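Local coordinates for nucleoprotein (Sendai virus, PDB 6M7D) that encapsidates the viral RNA genome, one copy per six nucleotides, in a helical nucleocapsid, protecting it from nucleases while the RNA serves as template for transcription and replication, at residues A[177-182]-A[259-264]; A[235-240]-A[253-258]. All coordinates share one frame; numbering follows the deposited sequence.

From the N terminus, the chain enters contact 1 at the end of helix 163-181 and runs through helices 188-202 and 213-225 before helix 227-239 brings residues 235-240 to contact 2. A short excursion leads into helix 249-261, whose residues 253-258 close this small loop. The same helix then supplies residues 259-264, which return to 177-182 and close the much longer loop of contact 1, so that contact 2 lies wholly within it. Helix 249-261 thus packs against helix 163-181 in contact 1 and helix 227-239 in contact 2. The two contacts also touch: Val-179 CG2 of helix 163-181 lies 3.5 Å from Val-257 CG1 of helix 249-261, so they form one continuous packing region.

Contact 1. Residues A[177-182]-A[259-264]; sequences VLVKAI and NYIRDA. With nucleotides of chain B.
The aromatic ring of Tyr-260 has the amide ND2 of Asn-259 over the centre of one face, 4.3 Å above the plane, and the base of U6 of chain B at its edge. The ring and the uracil stand nearly perpendicular, with Tyr-260 CD1 3.6 Å from U6 N3, while CE1 lies against the ribose at C2'. Arg-195, another RNA-binding residue, makes a cation-pi contact with the ring. This is the RNA groove of the paramyxovirus nucleocapsid core, where the ends of helices 163-181 and 249-261 come together and each contributes one RNA-binding residue, Lys-180 and Tyr-260.

Behind the groove the contact is apolar, and no hydrogen bond crosses it. Val-179 sits at its middle, CG1 anti to the backbone N and CG2 beside it, so the two methyls spread over different partners. CG2 meets Ile-261 CG1 at 3.6 Å, the two side chains crossing obliquely, whereas CG1 lies alongside Tyr-260 CB, 4.1 Å away. Ile-261 continues past Val-179 with an extended chi2 of 170°, and its CD1 reaches Leu-178 CD2 at 3.6 Å, roughly at right angles to that side chain. Leu-178 in turn packs on Met-223, Val-230 and Met-233. Beyond Ile-261 the chain leaves the helix in a type II turn, closed by Ala-264 N bonding to Ile-261 O, which brings the Ala-264 methyl up to the carbonyl of Val-179.

Lys-180 departs from this packing on the groove side, its chain extended beyond CG. The ammonium probably offsets charge on two consecutive phosphates, for NZ donates to U4 OP1 at 2.9 Å and to U5 OP2 at 3.0 Å, both of chain B.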
loop_
_atom_site.group_PDB
_atom_site.type_symbol
_atom_site.label_atom_id
_atom_site.label_comp_id
_atom_site.label_asym_id
_atom_site.label_seq_id
_atom_site.Cartn_x
_atom_site.Cartn_y
_atom_site.Cartn_z
ATOM N N VAL A 177 -7.682 0.428 2.967
ATOM C CA VAL A 177 -7.563 -1.011 3.166
ATOM C C VAL A 177 -6.323 -1.532 2.461
ATOM O O VAL A 177 -5.512 -2.248 3.056
ATOM C CB VAL A 177 -8.828 -1.741 2.687
ATOM C CG1 VAL A 177 -8.589 -3.228 2.695
ATOM C CG2 VAL A 177 -10.005 -1.394 3.562
ATOM N N LEU A 178 -6.140 -1.153 1.195
ATOM C CA LEU A 178 -4.961 -1.613 0.460
ATOM C C LEU A 178 -3.662 -1.271 1.177
ATOM O O LEU A 178 -2.657 -1.964 0.996
ATOM C CB LEU A 178 -4.932 -1.030 -0.953
ATOM C CG LEU A 178 -3.746 -1.514 -1.798
ATOM C CD1 LEU A 178 -3.852 -2.998 -2.036
ATOM C CD2 LEU A 178 -3.610 -0.779 -3.107
ATOM N N VAL A 179 -3.655 -0.206 1.979
ATOM C CA VAL A 179 -2.416 0.204 2.651
ATOM C C VAL A 179 -1.764 -0.968 3.383
ATOM O O VAL A 179 -0.538 -1.122 3.362
ATOM C CB VAL A 179 -2.665 1.384 3.607
ATOM C CG1 VAL A 179 -1.407 1.700 4.391
ATOM C CG2 VAL A 179 -3.086 2.594 2.849
ATOM N N LYS A 180 -2.558 -1.816 4.036
ATOM C CA LYS A 180 -2.016 -2.934 4.802
ATOM C C LYS A 180 -2.651 -4.275 4.464
ATOM O O LYS A 180 -2.324 -5.268 5.110
ATOM C CB LYS A 180 -2.159 -2.673 6.299
ATOM C CG LYS A 180 -0.991 -1.950 6.905
ATOM C CD LYS A 180 -1.072 -1.949 8.402
ATOM C CE LYS A 180 0.175 -1.359 9.009
ATOM N NZ LYS A 180 0.124 -1.450 10.481
ATOM N N ALA A 181 -3.540 -4.340 3.473
ATOM C CA ALA A 181 -4.205 -5.602 3.170
ATOM C C ALA A 181 -3.204 -6.684 2.782
ATOM O O ALA A 181 -3.351 -7.846 3.171
ATOM C CB ALA A 181 -5.226 -5.394 2.057
ATOM N N ILE A 182 -2.180 -6.319 2.024
ATOM C CA ILE A 182 -1.249 -7.278 1.445
ATOM C C ILE A 182 -0.107 -7.598 2.394
ATOM O O ILE A 182 0.204 -8.762 2.632
ATOM C CB ILE A 182 -0.713 -6.750 0.094
ATOM C CG1 ILE A 182 -1.862 -6.395 -0.848
ATOM C CG2 ILE A 182 0.199 -7.760 -0.550
ATOM C CD1 ILE A 182 -2.830 -7.501 -1.057
ATOM N N ASN A 259 0.867 7.321 -1.135
ATOM C CA ASN A 259 2.066 7.678 -0.396
ATOM C C ASN A 259 2.203 6.818 0.847
ATOM O O ASN A 259 3.320 6.533 1.289
ATOM C CB ASN A 259 2.018 9.171 -0.059
ATOM C CG ASN A 259 2.953 9.561 1.062
ATOM O OD1 ASN A 259 4.152 9.744 0.851
ATOM N ND2 ASN A 259 2.407 9.716 2.262
ATOM N N TYR A 260 1.080 6.387 1.417
ATOM C CA TYR A 260 1.153 5.400 2.499
ATOM C C TYR A 260 1.372 3.975 1.996
ATOM O O TYR A 260 1.918 3.147 2.726
ATOM C CB TYR A 260 -0.107 5.440 3.348
ATOM C CG TYR A 260 -0.184 6.644 4.228
ATOM C CD1 TYR A 260 0.652 6.783 5.315
ATOM C CD2 TYR A 260 -1.087 7.652 3.963
ATOM C CE1 TYR A 260 0.585 7.888 6.114
ATOM C CE2 TYR A 260 -1.156 8.758 4.754
ATOM C CZ TYR A 260 -0.323 8.871 5.829
ATOM O OH TYR A 260 -0.411 9.980 6.617
ATOM N N ILE A 261 0.939 3.664 0.775
ATOM C CA ILE A 261 1.120 2.333 0.202
ATOM C C ILE A 261 2.518 2.150 -0.364
ATOM O O ILE A 261 2.998 1.017 -0.460
ATOM C CB ILE A 261 0.065 2.076 -0.889
ATOM C CG1 ILE A 261 -1.341 2.146 -0.306
ATOM C CG2 ILE A 261 0.241 0.731 -1.542
ATOM C CD1 ILE A 261 -2.411 2.150 -1.343
ATOM N N ARG A 262 3.187 3.234 -0.735
ATOM C CA ARG A 262 4.526 3.140 -1.294
ATOM C C ARG A 262 5.456 2.385 -0.357
ATOM O O ARG A 262 5.464 2.611 0.854
ATOM C CB ARG A 262 5.078 4.534 -1.559
ATOM C CG ARG A 262 4.535 5.198 -2.790
ATOM C CD ARG A 262 4.954 6.632 -2.813
ATOM N NE ARG A 262 4.614 7.319 -4.049
ATOM C CZ ARG A 262 5.132 8.492 -4.394
ATOM N NH1 ARG A 262 6.005 9.082 -3.596
ATOM N NH2 ARG A 262 4.790 9.073 -5.533
ATOM N N ASP A 263 6.233 1.472 -0.932
ATOM C CA ASP A 263 7.266 0.688 -0.267
ATOM C C ASP A 263 6.713 -0.253 0.785
ATOM O O ASP A 263 7.450 -0.668 1.675
ATOM C CB ASP A 263 8.337 1.586 0.356
ATOM C CG ASP A 263 8.958 2.517 -0.649
ATOM O OD1 ASP A 263 9.338 2.051 -1.737
ATOM O OD2 ASP A 263 9.056 3.722 -0.362
ATOM N N ALA A 264 5.432 -0.591 0.712
ATOM C CA ALA A 264 4.885 -1.634 1.562
ATOM C C ALA A 264 5.511 -2.972 1.195
ATOM O O ALA A 264 5.568 -3.342 0.021
ATOM C CB ALA A 264 3.369 -1.685 1.415
ATOM P P U B 6 1.538 6.507 12.799
ATOM O OP1 U B 6 0.872 7.237 13.889
ATOM O OP2 U B 6 0.859 5.358 12.185
ATOM O "O5'" U B 6 1.904 7.537 11.651
ATOM C "C5'" U B 6 2.812 8.601 11.879
ATOM C "C4'" U B 6 3.299 9.188 10.584
ATOM O "O4'" U B 6 4.251 8.289 9.966
ATOM C "C3'" U B 6 2.250 9.389 9.509
ATOM O "O3'" U B 6 1.423 10.529 9.713
ATOM C "C2'" U B 6 3.096 9.434 8.243
ATOM O "O2'" U B 6 3.737 10.691 8.108
ATOM C "C1'" U B 6 4.165 8.387 8.562
ATOM N N1 U B 6 3.830 7.059 7.985
ATOM C C2 U B 6 4.259 6.791 6.701
ATOM O O2 U B 6 4.905 7.568 6.038
ATOM N N3 U B 6 3.916 5.578 6.191
ATOM C C4 U B 6 3.185 4.611 6.823
ATOM O O4 U B 6 2.956 3.564 6.230
ATOM C C5 U B 6 2.769 4.954 8.146
ATOM C C6 U B 6 3.095 6.130 8.665
ATOM P P U B 4 3.308 -3.583 10.048
ATOM O OP1 U B 4 2.026 -3.676 10.771
ATOM O OP2 U B 4 3.371 -3.054 8.678
ATOM O "O5'" U B 4 4.306 -2.703 10.902
ATOM C "C5'" U B 4 4.396 -2.860 12.304
ATOM C "C4'" U B 4 5.188 -1.746 12.930
ATOM O "O4'" U B 4 6.525 -1.713 12.386
ATOM C "C3'" U B 4 4.697 -0.338 12.692
ATOM O "O3'" U B 4 3.552 0.003 13.445
ATOM C "C2'" U B 4 5.921 0.470 13.063
ATOM O "O2'" U B 4 6.074 0.474 14.470
ATOM C "C1'" U B 4 7.031 -0.400 12.486
ATOM N N1 U B 4 7.510 0.056 11.161
ATOM C C2 U B 4 8.286 1.202 11.085
ATOM O O2 U B 4 8.585 1.895 12.026
ATOM N N3 U B 4 8.710 1.552 9.843
ATOM C C4 U B 4 8.454 0.884 8.686
ATOM O O4 U B 4 8.912 1.331 7.648
ATOM C C5 U B 4 7.659 -0.288 8.834
ATOM C C6 U B 4 7.224 -0.657 10.034
ATOM P P U B 5 2.338 0.790 12.755
ATOM O OP1 U B 5 1.158 0.639 13.626
ATOM O OP2 U B 5 2.272 0.392 11.342
ATOM O "O5'" U B 5 2.786 2.314 12.753
ATOM C "C5'" U B 5 3.450 2.895 13.861
ATOM C "C4'" U B 5 4.352 4.020 13.434
ATOM O "O4'" U B 5 5.423 3.521 12.609
ATOM C "C3'" U B 5 3.727 5.097 12.579
ATOM O "O3'" U B 5 2.955 6.006 13.335
ATOM C "C2'" U B 5 4.939 5.737 11.923
ATOM O "O2'" U B 5 5.572 6.624 12.826
ATOM C "C1'" U B 5 5.856 4.536 11.733
ATOM N N1 U B 5 5.891 4.011 10.350
ATOM C C2 U B 5 6.632 4.686 9.404
ATOM O O2 U B 5 7.232 5.712 9.619
ATOM N N3 U B 5 6.643 4.134 8.161
ATOM C C4 U B 5 6.013 2.988 7.785
ATOM O O4 U B 5 6.117 2.610 6.626
ATOM C C5 U B 5 5.276 2.343 8.818
ATOM C C6 U B 5 5.248 2.856 10.037
#

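Contact 2. Residues A[235-240]-A[253-258]; sequences ETLVTM and NIQIVG
Leu-237 is the tight centre of this contact, with both methyls against the flank of helix 249-261. CG stands anti to the carbonyl carbon (chi1 -88°), which sends the branches across the gap: CD1 comes to 3.5 Å from the bare CA of Gly-258, and CD2 lies over the backbone at Ile-254 O and beside Gln-255 NE2. At Gly-258 the leucine thus meets main chain directly. Ile-254 CG2 completes the apolar patch, 3.9 Å from Leu-237 CD2 and equally far from Met-240 CE, and Trp-175 of helix 163-181 also packs on Leu-237.

Alongside this patch a polar side chain takes part: Gln-255, partly exposed and bent at chi2, slides past Leu-237 in the opposite direction and gives its NE2 to Leu-237 O in a weak bond of 3.3 Å, the N-H pointing at the oxygen at 158°. That carbonyl belongs to the last turn of helix 227-239. Met-240, just past the helix end, comes tip to tip with the same amide, its SD 3.4 Å from Gln-255 NE2 and its chain bent at chi3 to swing CE toward Ile-254.

On the solvent side, Thr-239 and Ile-256 are exposed and take no part in the contact; Thr-239 OG1 turns back to Glu-235 O, which also accepts from Thr-239 N, and Glu-235 is tied by a salt bridge to Arg-309. The axes of the two short segments approach to 10.2 Å and cross at -106°: a near-perpendicular packing of consecutive helices within the helical nucleocapsid core.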
loop_
_atom_site.group_PDB
_atom_site.type_symbol
_atom_site.label_atom_id
_atom_site.label_comp_id
_atom_site.label_asym_id
_atom_site.label_seq_id
_atom_site.Cartn_x
_atom_site.Cartn_y
_atom_site.Cartn_z
ATOM N N GLU A 235 -1.571 0.697 -10.626
ATOM C CA GLU A 235 -1.535 1.325 -11.974
ATOM C C GLU A 235 -2.162 2.721 -11.904
ATOM O O GLU A 235 -1.589 3.651 -12.497
ATOM C CB GLU A 235 -2.292 0.451 -12.975
ATOM C CG GLU A 235 -2.113 0.896 -14.414
ATOM C CD GLU A 235 -0.674 0.893 -14.896
ATOM O OE1 GLU A 235 0.213 0.527 -14.100
ATOM O OE2 GLU A 235 -0.443 1.255 -16.067
ATOM N N THR A 236 -3.273 2.859 -11.175
ATOM C CA THR A 236 -3.963 4.169 -11.038
ATOM C C THR A 236 -3.018 5.160 -10.353
ATOM O O THR A 236 -2.925 6.309 -10.818
ATOM C CB THR A 236 -5.219 4.025 -10.170
ATOM O OG1 THR A 236 -6.057 3.015 -10.732
ATOM C CG2 THR A 236 -5.991 5.319 -10.030
ATOM N N LEU A 237 -2.326 4.702 -9.308
ATOM C CA LEU A 237 -1.373 5.540 -8.536
ATOM C C LEU A 237 -0.192 5.965 -9.414
ATOM O O LEU A 237 0.205 7.140 -9.330
ATOM C CB LEU A 237 -0.871 4.729 -7.337
ATOM C CG LEU A 237 -1.727 4.816 -6.078
ATOM C CD1 LEU A 237 -1.217 3.857 -5.014
ATOM C CD2 LEU A 237 -1.753 6.239 -5.544
ATOM N N VAL A 238 0.318 5.058 -10.251
ATOM C CA VAL A 238 1.512 5.368 -11.029
ATOM C C VAL A 238 1.166 6.232 -12.234
ATOM O O VAL A 238 1.842 7.225 -12.519
ATOM C CB VAL A 238 2.222 4.069 -11.444
ATOM C CG1 VAL A 238 3.295 4.356 -12.462
ATOM C CG2 VAL A 238 2.817 3.407 -10.237
ATOM N N THR A 239 0.119 5.865 -12.968
ATOM C CA THR A 239 -0.199 6.541 -14.217
ATOM C C THR A 239 -1.031 7.797 -14.024
ATOM O O THR A 239 -1.235 8.532 -14.993
ATOM C CB THR A 239 -0.932 5.589 -15.162
ATOM O OG1 THR A 239 -2.104 5.075 -14.518
ATOM C CG2 THR A 239 -0.033 4.442 -15.560
ATOM N N MET A 240 -1.523 8.056 -12.818
ATOM C CA MET A 240 -2.205 9.311 -12.551
ATOM C C MET A 240 -1.260 10.477 -12.792
ATOM O O MET A 240 -0.145 10.508 -12.265
ATOM C CB MET A 240 -2.718 9.340 -11.115
ATOM C CG MET A 240 -3.563 10.541 -10.778
ATOM S SD MET A 240 -4.018 10.585 -9.043
ATOM C CE MET A 240 -4.723 8.965 -8.821
ATOM N N ASN A 253 -6.690 12.432 -2.598
ATOM C CA ASN A 253 -6.714 11.556 -1.436
ATOM C C ASN A 253 -6.170 10.174 -1.759
ATOM O O ASN A 253 -5.556 9.533 -0.902
ATOM C CB ASN A 253 -8.130 11.455 -0.900
ATOM C CG ASN A 253 -8.611 12.735 -0.308
ATOM O OD1 ASN A 253 -7.845 13.477 0.289
ATOM N ND2 ASN A 253 -9.890 13.007 -0.461
ATOM N N ILE A 254 -6.393 9.700 -2.981
ATOM C CA ILE A 254 -5.816 8.440 -3.425
ATOM C C ILE A 254 -4.302 8.550 -3.477
ATOM O O ILE A 254 -3.590 7.601 -3.146
ATOM C CB ILE A 254 -6.413 8.038 -4.787
ATOM C CG1 ILE A 254 -7.801 7.445 -4.599
ATOM C CG2 ILE A 254 -5.526 7.060 -5.509
ATOM C CD1 ILE A 254 -8.586 7.363 -5.863
ATOM N N GLN A 255 -3.785 9.713 -3.869
ATOM C CA GLN A 255 -2.341 9.911 -3.853
ATOM C C GLN A 255 -1.797 9.970 -2.435
ATOM O O GLN A 255 -0.682 9.513 -2.183
ATOM C CB GLN A 255 -1.974 11.179 -4.611
ATOM C CG GLN A 255 -2.084 11.050 -6.101
ATOM C CD GLN A 255 -1.107 10.052 -6.672
ATOM O OE1 GLN A 255 0.099 10.245 -6.610
ATOM N NE2 GLN A 255 -1.627 8.982 -7.248
ATOM N N ILE A 256 -2.563 10.524 -1.500
ATOM C CA ILE A 256 -2.177 10.479 -0.091
ATOM C C ILE A 256 -2.087 9.033 0.393
ATOM O O ILE A 256 -1.065 8.589 0.946
ATOM C CB ILE A 256 -3.176 11.299 0.744
ATOM C CG1 ILE A 256 -3.084 12.777 0.369
ATOM C CG2 ILE A 256 -2.946 11.100 2.221
ATOM C CD1 ILE A 256 -4.268 13.587 0.780
ATOM N N VAL A 257 -3.157 8.272 0.180
ATOM C CA VAL A 257 -3.178 6.873 0.585
ATOM C C VAL A 257 -2.058 6.099 -0.097
ATOM O O VAL A 257 -1.460 5.202 0.498
ATOM C CB VAL A 257 -4.554 6.254 0.288
ATOM C CG1 VAL A 257 -4.507 4.783 0.523
ATOM C CG2 VAL A 257 -5.610 6.873 1.160
ATOM N N GLY A 258 -1.753 6.430 -1.349
ATOM C CA GLY A 258 -0.706 5.723 -2.055
ATOM C C GLY A 258 0.676 6.079 -1.570
ATOM O O GLY A 258 1.582 5.248 -1.609
#